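Local coordinates for protein iron superoxide dismutase (Trypanosoma cruzi, PDB 2GPC) that probably catalyses the dismutation of superoxide to dioxygen and hydrogen peroxide at a mononuclear iron centre, at residues F73-Y78 and S122-L127; K17-Q22 and Y167-N172. All coordinates share one frame; numbering follows the deposited sequence.

Contact 1 of 2, residues F73-Y78 and S122-L127. With FE2 (Fe (II) ion), chain C.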
ATOM      1  N   PHE A  73       1.564 -17.238  -0.739  1.00 10.37           N
ATOM      2  CA  PHE A  73       1.128 -17.816  -2.014  1.00 10.55           C
ATOM      3  C   PHE A  73       1.281 -16.810  -3.164  1.00 10.73           C
ATOM      4  O   PHE A  73       1.836 -17.149  -4.220  1.00 10.49           O
ATOM      5  CB  PHE A  73      -0.323 -18.300  -1.904  1.00 10.43           C
ATOM      6  CG  PHE A  73      -0.899 -18.798  -3.195  1.00 11.65           C
ATOM      7  CD1 PHE A  73      -0.894 -20.160  -3.498  1.00 13.35           C
ATOM      8  CD2 PHE A  73      -1.431 -17.915  -4.118  1.00 11.43           C
ATOM      9  CE1 PHE A  73      -1.427 -20.621  -4.699  1.00 13.65           C
ATOM     10  CE2 PHE A  73      -1.963 -18.362  -5.304  1.00 12.25           C
ATOM     11  CZ  PHE A  73      -1.958 -19.731  -5.601  1.00 12.38           C
ATOM     12  N   ASN A  74       0.813 -15.576  -2.956  1.00 10.34           N
ATOM     13  CA  ASN A  74       0.811 -14.565  -4.027  1.00 10.48           C
ATOM     14  C   ASN A  74       2.240 -14.241  -4.485  1.00 10.49           C
ATOM     15  O   ASN A  74       2.485 -14.088  -5.673  1.00 10.87           O
ATOM     16  CB  ASN A  74       0.113 -13.263  -3.592  1.00 10.44           C
ATOM     17  CG  ASN A  74      -1.377 -13.436  -3.335  1.00 10.88           C
ATOM     18  OD1 ASN A  74      -1.979 -14.394  -3.784  1.00 10.51           O
ATOM     19  ND2 ASN A  74      -1.977 -12.487  -2.605  1.00  9.74           N
ATOM     20  N   HIS A  75       3.178 -14.161  -3.544  1.00  9.97           N
ATOM     21  CA  HIS A  75       4.563 -13.818  -3.877  1.00  9.90           C
ATOM     22  C   HIS A  75       5.227 -14.943  -4.652  1.00 10.13           C
ATOM     23  O   HIS A  75       5.894 -14.696  -5.644  1.00  9.76           O
ATOM     24  CB  HIS A  75       5.374 -13.445  -2.624  1.00  9.72           C
ATOM     25  CG  HIS A  75       5.125 -12.047  -2.173  1.00  9.62           C
ATOM     26  ND1 HIS A  75       4.008 -11.698  -1.445  1.00  8.83           N
ATOM     27  CD2 HIS A  75       5.798 -10.898  -2.408  1.00  9.95           C
ATOM     28  CE1 HIS A  75       4.015 -10.396  -1.232  1.00  7.90           C
ATOM     29  NE2 HIS A  75       5.093  -9.885  -1.798  1.00  9.58           N
ATOM     30  N   THR A  76       5.018 -16.181  -4.221  1.00 10.49           N
ATOM     31  CA  THR A  76       5.563 -17.329  -4.955  1.00 10.25           C
ATOM     32  C   THR A  76       5.018 -17.362  -6.381  1.00 10.60           C
ATOM     33  O   THR A  76       5.770 -17.563  -7.331  1.00 10.39           O
ATOM     34  CB  THR A  76       5.300 -18.652  -4.204  1.00 10.62           C
ATOM     35  OG1 THR A  76       6.147 -18.726  -3.047  1.00  9.88           O
ATOM     36  CG2 THR A  76       5.733 -19.862  -5.042  1.00 10.23           C
ATOM     37  N   PHE A  77       3.720 -17.127  -6.533  1.00 10.60           N
ATOM     38  CA  PHE A  77       3.091 -17.097  -7.856  1.00 11.00           C
ATOM     39  C   PHE A  77       3.624 -15.952  -8.718  1.00 10.53           C
ATOM     40  O   PHE A  77       3.718 -16.068  -9.939  1.00 10.15           O
ATOM     41  CB  PHE A  77       1.569 -16.997  -7.722  1.00 11.20           C
ATOM     42  CG  PHE A  77       0.834 -17.480  -8.922  1.00 13.46           C
ATOM     43  CD1 PHE A  77       0.396 -18.795  -9.005  1.00 16.02           C
ATOM     44  CD2 PHE A  77       0.599 -16.628  -9.992  1.00 14.93           C
ATOM     45  CE1 PHE A  77      -0.272 -19.252 -10.150  1.00 16.43           C
ATOM     46  CE2 PHE A  77      -0.064 -17.077 -11.130  1.00 15.29           C
ATOM     47  CZ  PHE A  77      -0.491 -18.387 -11.212  1.00 15.42           C
ATOM     48  N   TYR A  78       3.975 -14.855  -8.058  1.00  9.84           N
ATOM     49  CA  TYR A  78       4.549 -13.675  -8.704  1.00  9.42           C
ATOM     50  C   TYR A  78       5.950 -13.952  -9.287  1.00  9.57           C
ATOM     51  O   TYR A  78       6.219 -13.605 -10.441  1.00  8.65           O
ATOM     52  CB  TYR A  78       4.600 -12.542  -7.685  1.00  9.34           C
ATOM     53  CG  TYR A  78       5.369 -11.301  -8.079  1.00  8.31           C
ATOM     54  CD1 TYR A  78       5.019 -10.549  -9.203  1.00  8.29           C
ATOM     55  CD2 TYR A  78       6.419 -10.855  -7.298  1.00  6.93           C
ATOM     56  CE1 TYR A  78       5.718  -9.373  -9.527  1.00  9.06           C
ATOM     57  CE2 TYR A  78       7.130  -9.709  -7.617  1.00  8.45           C
ATOM     58  CZ  TYR A  78       6.775  -8.969  -8.732  1.00  8.29           C
ATOM     59  OH  TYR A  78       7.497  -7.830  -9.014  1.00 10.13           O
ATOM     60  N   SER A 122      -2.417  -0.823  -1.984  1.00 10.41           N
ATOM     61  CA  SER A 122      -1.664  -2.067  -2.101  1.00 10.31           C
ATOM     62  C   SER A 122      -2.524  -3.132  -2.748  1.00 10.15           C
ATOM     63  O   SER A 122      -3.702  -3.281  -2.399  1.00 10.01           O
ATOM     64  CB  SER A 122      -1.247  -2.549  -0.712  1.00 10.22           C
ATOM     65  OG  SER A 122      -0.387  -1.622  -0.063  1.00 11.77           O
ATOM     66  N   GLY A 123      -1.947  -3.884  -3.676  1.00  9.94           N
ATOM     67  CA  GLY A 123      -2.704  -4.920  -4.350  1.00 10.05           C
ATOM     68  C   GLY A 123      -1.950  -5.738  -5.377  1.00  9.95           C
ATOM     69  O   GLY A 123      -0.732  -5.724  -5.426  1.00 10.00           O
ATOM     70  N   TRP A 124      -2.724  -6.424  -6.212  1.00 10.27           N
ATOM     71  CA  TRP A 124      -2.256  -7.481  -7.119  1.00 10.16           C
ATOM     72  C   TRP A 124      -3.130  -7.447  -8.371  1.00 10.41           C
ATOM     73  O   TRP A 124      -4.359  -7.385  -8.276  1.00  9.91           O
ATOM     74  CB  TRP A 124      -2.416  -8.861  -6.472  1.00 10.17           C
ATOM     75  CG  TRP A 124      -1.622  -9.094  -5.236  1.00 10.39           C
ATOM     76  CD1 TRP A 124      -2.007  -8.865  -3.957  1.00 10.79           C
ATOM     77  CD2 TRP A 124      -0.289  -9.607  -5.170  1.00 10.59           C
ATOM     78  NE1 TRP A 124      -0.992  -9.194  -3.092  1.00 10.49           N
ATOM     79  CE2 TRP A 124       0.076  -9.653  -3.813  1.00 10.32           C
ATOM     80  CE3 TRP A 124       0.637 -10.042  -6.128  1.00 11.02           C
ATOM     81  CZ2 TRP A 124       1.323 -10.111  -3.381  1.00 10.49           C
ATOM     82  CZ3 TRP A 124       1.871 -10.496  -5.702  1.00 11.27           C
ATOM     83  CH2 TRP A 124       2.204 -10.523  -4.335  1.00 10.66           C
ATOM     84  N   ALA A 125      -2.503  -7.478  -9.536  1.00 10.06           N
ATOM     85  CA  ALA A 125      -3.217  -7.569 -10.793  1.00 10.24           C
ATOM     86  C   ALA A 125      -3.082  -9.016 -11.263  1.00 10.50           C
ATOM     87  O   ALA A 125      -1.991  -9.566 -11.209  1.00 10.59           O
ATOM     88  CB  ALA A 125      -2.629  -6.608 -11.810  1.00 10.12           C
ATOM     89  N   TRP A 126      -4.192  -9.620 -11.688  1.00 10.91           N
ATOM     90  CA  TRP A 126      -4.229 -11.026 -12.118  1.00 10.87           C
ATOM     91  C   TRP A 126      -4.801 -11.220 -13.515  1.00 11.14           C
ATOM     92  O   TRP A 126      -5.675 -10.463 -13.963  1.00 11.28           O
ATOM     93  CB  TRP A 126      -5.092 -11.882 -11.170  1.00 10.76           C
ATOM     94  CG  TRP A 126      -4.646 -11.903  -9.746  1.00 11.52           C
ATOM     95  CD1 TRP A 126      -4.941 -10.980  -8.790  1.00 12.12           C
ATOM     96  CD2 TRP A 126      -3.838 -12.899  -9.102  1.00 11.15           C
ATOM     97  NE1 TRP A 126      -4.353 -11.329  -7.601  1.00 12.33           N
ATOM     98  CE2 TRP A 126      -3.681 -12.508  -7.762  1.00 10.38           C
ATOM     99  CE3 TRP A 126      -3.231 -14.090  -9.523  1.00 11.63           C
ATOM    100  CZ2 TRP A 126      -2.932 -13.247  -6.845  1.00 10.97           C
ATOM    101  CZ3 TRP A 126      -2.497 -14.831  -8.600  1.00 11.49           C
ATOM    102  CH2 TRP A 126      -2.350 -14.400  -7.287  1.00 10.47           C
ATOM    103  N   LEU A 127      -4.293 -12.251 -14.195  1.00 10.96           N
ATOM    104  CA  LEU A 127      -5.010 -12.935 -15.255  1.00 11.35           C
ATOM    105  C   LEU A 127      -5.485 -14.242 -14.640  1.00 11.70           C
ATOM    106  O   LEU A 127      -4.696 -14.958 -14.020  1.00 12.06           O
ATOM    107  CB  LEU A 127      -4.092 -13.233 -16.446  1.00 11.28           C
ATOM    108  CG  LEU A 127      -4.709 -14.019 -17.612  1.00 11.88           C
ATOM    109  CD1 LEU A 127      -5.873 -13.246 -18.242  1.00 11.75           C
ATOM    110  CD2 LEU A 127      -3.648 -14.358 -18.650  1.00 12.80           C
TER
HETATM  111 FE   FE2 C 195       5.219  -7.901  -2.486  1.00 10.61          FE
HETATM  112  O   HOH W   1       3.029  -7.637  -1.958  1.00  9.46           O
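N74 on helix 73-78 faces W124 on strand 123-127, their CA atoms 8.3 Å apart, where the helix and strand axes come within 11.0 Å of each other at an angle of 50°. At that separation the backbones do not meet, and two tryptophans reach out from the strand to fill the gap. W124 has the largest share of the buried surface. Its six-membered ring lies under N74 CB, a CH-pi contact of 3.5 Å from CB to the ring centroid. The far rim of the same ring, CZ2 and CH2, turns edge-on to one face of H75 in a T-shaped pair with planes at 90°, and CZ3 rests against Y78 CB. H75 NE2 binds the iron at 2.1 Å, so W124 is a second-shell residue that walls one face of a metal ligand. The rotation of the imidazole is set at its other nitrogen too, since ND1 hydrogen-bonds to Q71 O.

N74 sits between the two indoles. Its CG stands anti to the carbonyl carbon (chi1 -66°), which brings the amide to the edge of W126, with OD1 3.4 Å from W126 CZ2. ND2 is close to W124 NE1 without bonding to it, both being donors: N74 ND2 donates instead to G145 O, and W124 NE1 to Q71 OE1. Beyond N74, W126 CZ3 packs obliquely on F77 CD2 at 3.8 Å, while CH2 approaches the edge of F73 more loosely.

This buried interface joins the alpha-hairpin domain to the C-terminal domain of the Fe/Mn superoxide dismutase fold. Strand 123-130 is the middle one of three antiparallel strands, with T158 of strand 153-160 touching F77 and both tryptophans, and helix 105-118 packing on A125 and L127.

Contact 2 of 2, residues K17-Q22 and Y167-N172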
ATOM      1  N   LYS A  17      16.904  -7.029 -17.229  1.00 15.27           N
ATOM      2  CA  LYS A  17      15.593  -6.662 -17.764  1.00 15.73           C
ATOM      3  C   LYS A  17      14.808  -5.683 -16.865  1.00 15.38           C
ATOM      4  O   LYS A  17      13.631  -5.470 -17.087  1.00 14.90           O
ATOM      5  CB  LYS A  17      14.782  -7.932 -18.073  1.00 16.24           C
ATOM      6  CG  LYS A  17      15.268  -8.678 -19.346  1.00 18.07           C
ATOM      7  CD  LYS A  17      14.115  -9.324 -20.098  1.00 20.72           C
ATOM      8  CE  LYS A  17      14.574  -9.987 -21.391  1.00 22.60           C
ATOM      9  NZ  LYS A  17      13.525 -10.927 -21.858  1.00 23.46           N
ATOM     10  N   GLY A  18      15.468  -5.102 -15.857  1.00 14.95           N
ATOM     11  CA  GLY A  18      14.929  -3.955 -15.130  1.00 14.58           C
ATOM     12  C   GLY A  18      14.278  -4.196 -13.768  1.00 14.02           C
ATOM     13  O   GLY A  18      13.472  -3.368 -13.314  1.00 13.66           O
ATOM     14  N   LEU A  19      14.634  -5.300 -13.116  1.00 13.35           N
ATOM     15  CA  LEU A  19      14.341  -5.529 -11.696  1.00 13.09           C
ATOM     16  C   LEU A  19      15.632  -5.958 -11.039  1.00 12.83           C
ATOM     17  O   LEU A  19      16.089  -7.080 -11.242  1.00 12.54           O
ATOM     18  CB  LEU A  19      13.284  -6.621 -11.499  1.00 13.28           C
ATOM     19  CG  LEU A  19      11.814  -6.218 -11.588  1.00 14.80           C
ATOM     20  CD1 LEU A  19      10.953  -7.445 -11.243  1.00 16.73           C
ATOM     21  CD2 LEU A  19      11.475  -5.052 -10.687  1.00 15.25           C
ATOM     22  N   SER A  20      16.215  -5.053 -10.260  1.00 12.96           N
ATOM     23  CA  SER A  20      17.600  -5.161  -9.802  1.00 12.85           C
ATOM     24  C   SER A  20      17.765  -6.209  -8.717  1.00 12.80           C
ATOM     25  O   SER A  20      16.801  -6.588  -8.057  1.00 11.95           O
ATOM     26  CB  SER A  20      18.098  -3.815  -9.256  1.00 12.64           C
ATOM     27  OG  SER A  20      17.349  -3.429  -8.114  1.00 12.38           O
ATOM     28  N   LYS A  21      18.996  -6.691  -8.559  1.00 13.24           N
ATOM     29  CA  LYS A  21      19.328  -7.565  -7.439  1.00 13.78           C
ATOM     30  C   LYS A  21      18.824  -6.997  -6.115  1.00 14.00           C
ATOM     31  O   LYS A  21      18.264  -7.730  -5.299  1.00 14.21           O
ATOM     32  CB  LYS A  21      20.832  -7.827  -7.359  1.00 13.64           C
ATOM     33  CG  LYS A  21      21.201  -8.942  -6.392  1.00 14.40           C
ATOM     34  CD  LYS A  21      22.695  -9.257  -6.429  1.00 14.81           C
ATOM     35  CE  LYS A  21      23.015 -10.523  -5.651  1.00 14.80           C
ATOM     36  NZ  LYS A  21      24.475 -10.673  -5.402  1.00 13.43           N
ATOM     37  N   GLN A  22      19.007  -5.695  -5.908  1.00 14.45           N
ATOM     38  CA  GLN A  22      18.626  -5.069  -4.646  1.00 14.66           C
ATOM     39  C   GLN A  22      17.098  -5.029  -4.467  1.00 13.77           C
ATOM     40  O   GLN A  22      16.608  -5.374  -3.399  1.00 13.50           O
ATOM     41  CB  GLN A  22      19.277  -3.681  -4.510  1.00 15.27           C
ATOM     42  CG  GLN A  22      18.844  -2.861  -3.306  1.00 18.63           C
ATOM     43  CD  GLN A  22      19.330  -3.410  -1.968  1.00 21.78           C
ATOM     44  OE1 GLN A  22      19.983  -4.461  -1.898  1.00 24.26           O
ATOM     45  NE2 GLN A  22      19.030  -2.680  -0.905  1.00 24.15           N
ATOM     46  N   TYR A 167       9.374   0.206  -5.610  1.00 11.22           N
ATOM     47  CA  TYR A 167       9.804   1.546  -5.200  1.00 11.63           C
ATOM     48  C   TYR A 167      11.324   1.720  -5.255  1.00 11.56           C
ATOM     49  O   TYR A 167      11.827   2.813  -5.515  1.00 11.57           O
ATOM     50  CB  TYR A 167       9.278   1.922  -3.811  1.00 11.81           C
ATOM     51  CG  TYR A 167       8.879   3.380  -3.778  1.00 11.69           C
ATOM     52  CD1 TYR A 167       7.645   3.788  -4.274  1.00 12.07           C
ATOM     53  CD2 TYR A 167       9.766   4.351  -3.330  1.00 12.74           C
ATOM     54  CE1 TYR A 167       7.279   5.114  -4.286  1.00 12.94           C
ATOM     55  CE2 TYR A 167       9.414   5.693  -3.337  1.00 13.07           C
ATOM     56  CZ  TYR A 167       8.170   6.070  -3.824  1.00 12.44           C
ATOM     57  OH  TYR A 167       7.799   7.385  -3.846  1.00 13.47           O
ATOM     58  N   VAL A 168      12.050   0.635  -5.015  1.00 11.89           N
ATOM     59  CA  VAL A 168      13.505   0.665  -5.028  1.00 11.78           C
ATOM     60  C   VAL A 168      14.030   1.062  -6.407  1.00 11.87           C
ATOM     61  O   VAL A 168      14.909   1.926  -6.520  1.00 11.31           O
ATOM     62  CB  VAL A 168      14.087  -0.698  -4.577  1.00 12.02           C
ATOM     63  CG1 VAL A 168      15.605  -0.695  -4.621  1.00 11.35           C
ATOM     64  CG2 VAL A 168      13.558  -1.056  -3.194  1.00 11.27           C
ATOM     65  N   ASP A 169      13.467   0.471  -7.459  1.00 11.89           N
ATOM     66  CA  ASP A 169      13.966   0.710  -8.816  1.00 11.51           C
ATOM     67  C   ASP A 169      13.230   1.842  -9.538  1.00 11.42           C
ATOM     68  O   ASP A 169      13.825   2.527 -10.376  1.00 11.17           O
ATOM     69  CB  ASP A 169      13.812  -0.546  -9.669  1.00 11.48           C
ATOM     70  CG  ASP A 169      14.864  -1.585  -9.399  1.00 11.96           C
ATOM     71  OD1 ASP A 169      15.723  -1.417  -8.494  1.00 11.54           O
ATOM     72  OD2 ASP A 169      14.908  -2.625 -10.082  1.00 12.61           O
ATOM     73  N   TYR A 170      11.947   2.010  -9.231  1.00 11.18           N
ATOM     74  CA  TYR A 170      11.049   2.842 -10.030  1.00 11.14           C
ATOM     75  C   TYR A 170      10.476   4.026  -9.255  1.00 11.37           C
ATOM     76  O   TYR A 170       9.851   4.897  -9.846  1.00 10.53           O
ATOM     77  CB  TYR A 170       9.916   1.975 -10.613  1.00 11.29           C
ATOM     78  CG  TYR A 170      10.446   1.020 -11.641  1.00 11.66           C
ATOM     79  CD1 TYR A 170      10.533   1.395 -12.985  1.00 12.94           C
ATOM     80  CD2 TYR A 170      10.932  -0.228 -11.270  1.00 11.86           C
ATOM     81  CE1 TYR A 170      11.064   0.538 -13.930  1.00 12.57           C
ATOM     82  CE2 TYR A 170      11.469  -1.092 -12.209  1.00 12.48           C
ATOM     83  CZ  TYR A 170      11.531  -0.697 -13.539  1.00 11.95           C
ATOM     84  OH  TYR A 170      12.074  -1.534 -14.475  1.00 12.53           O
ATOM     85  N   LYS A 171      10.721   4.060  -7.948  1.00 11.92           N
ATOM     86  CA  LYS A 171      10.082   5.021  -7.050  1.00 12.43           C
ATOM     87  C   LYS A 171       8.572   5.046  -7.335  1.00 11.82           C
ATOM     88  O   LYS A 171       7.941   4.002  -7.360  1.00 11.64           O
ATOM     89  CB  LYS A 171      10.760   6.401  -7.163  1.00 12.87           C
ATOM     90  CG  LYS A 171      12.229   6.416  -6.704  1.00 16.37           C
ATOM     91  CD  LYS A 171      13.170   6.964  -7.770  1.00 19.38           C
ATOM     92  CE  LYS A 171      14.632   6.959  -7.304  1.00 20.23           C
ATOM     93  NZ  LYS A 171      15.537   6.514  -8.409  1.00 22.49           N
ATOM     94  N   ASN A 172       7.995   6.223  -7.555  1.00 11.96           N
ATOM     95  CA  ASN A 172       6.545   6.373  -7.779  1.00 12.06           C
ATOM     96  C   ASN A 172       6.033   5.881  -9.134  1.00 12.18           C
ATOM     97  O   ASN A 172       4.821   5.810  -9.341  1.00 12.48           O
ATOM     98  CB  ASN A 172       6.159   7.848  -7.670  1.00 12.19           C
ATOM     99  CG  ASN A 172       6.839   8.694  -8.733  1.00 12.66           C
ATOM    100  OD1 ASN A 172       6.227   9.093  -9.739  1.00 15.56           O
ATOM    101  ND2 ASN A 172       8.112   8.952  -8.526  1.00 10.49           N
TER
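G18, S20 and the side chains of D169 and Y170 form a polar, hydrogen-bonded contact at the protein surface, tying the turn that leads into helix 21-44 to the short helix 167-170. The D169 carboxylate grips S20 with both oxygens. OD2 accepts from S20 N at 2.8 Å, N-H...O angle 158°, and OD1 accepts from S20 OG at 2.6 Å; each oxygen uses its syn lone pair. S20 is the N-cap of helix 21-44, and its OG also bonds to Q23 N. One hydroxyl therefore serves the helix start and the aspartate together.

One residue along, Y170 OH donates to G18 O at 2.6 Å, with the donor tilted 15° from the carbonyl plane, and T180 OG1 is a second partner of the hydroxyl. G18 has positive phi (101°), a backbone shape that by itself requires glycine. Apolar support is light: L19 CD2 lies at the edge of the Y170 ring, 4.2 Å from CE2, and Q22 CG touches V168 CG1.

With two donors from S20 directed at it, the D169 carboxylate is probably stabilised as an anion, and its charge beside the N-terminus of helix 21-44 would suit the helix dipole.

In the fold
The centre of contact 1 lies about 2 Å from the centre of the chain, that of contact 2 about 17 Å; the two contact centres are 17 Å apart. Contact 1 is made by buried aromatic rings, contact 2 by surface hydrogen bonds. They touch where Y78 OH, hydrogen-bonded to Y177 OH, packs 4.1 Å from L19 CD1. The iron site also links them: contact 1 supplies the ligand H75, while H27 lies on helix 21-44, whose start is capped in contact 2. D160 and H164 complete the protein ligands, and H164 shortly precedes 167-172. L19 CD1 lies 10.5 Å from the bound Fe (II) ion.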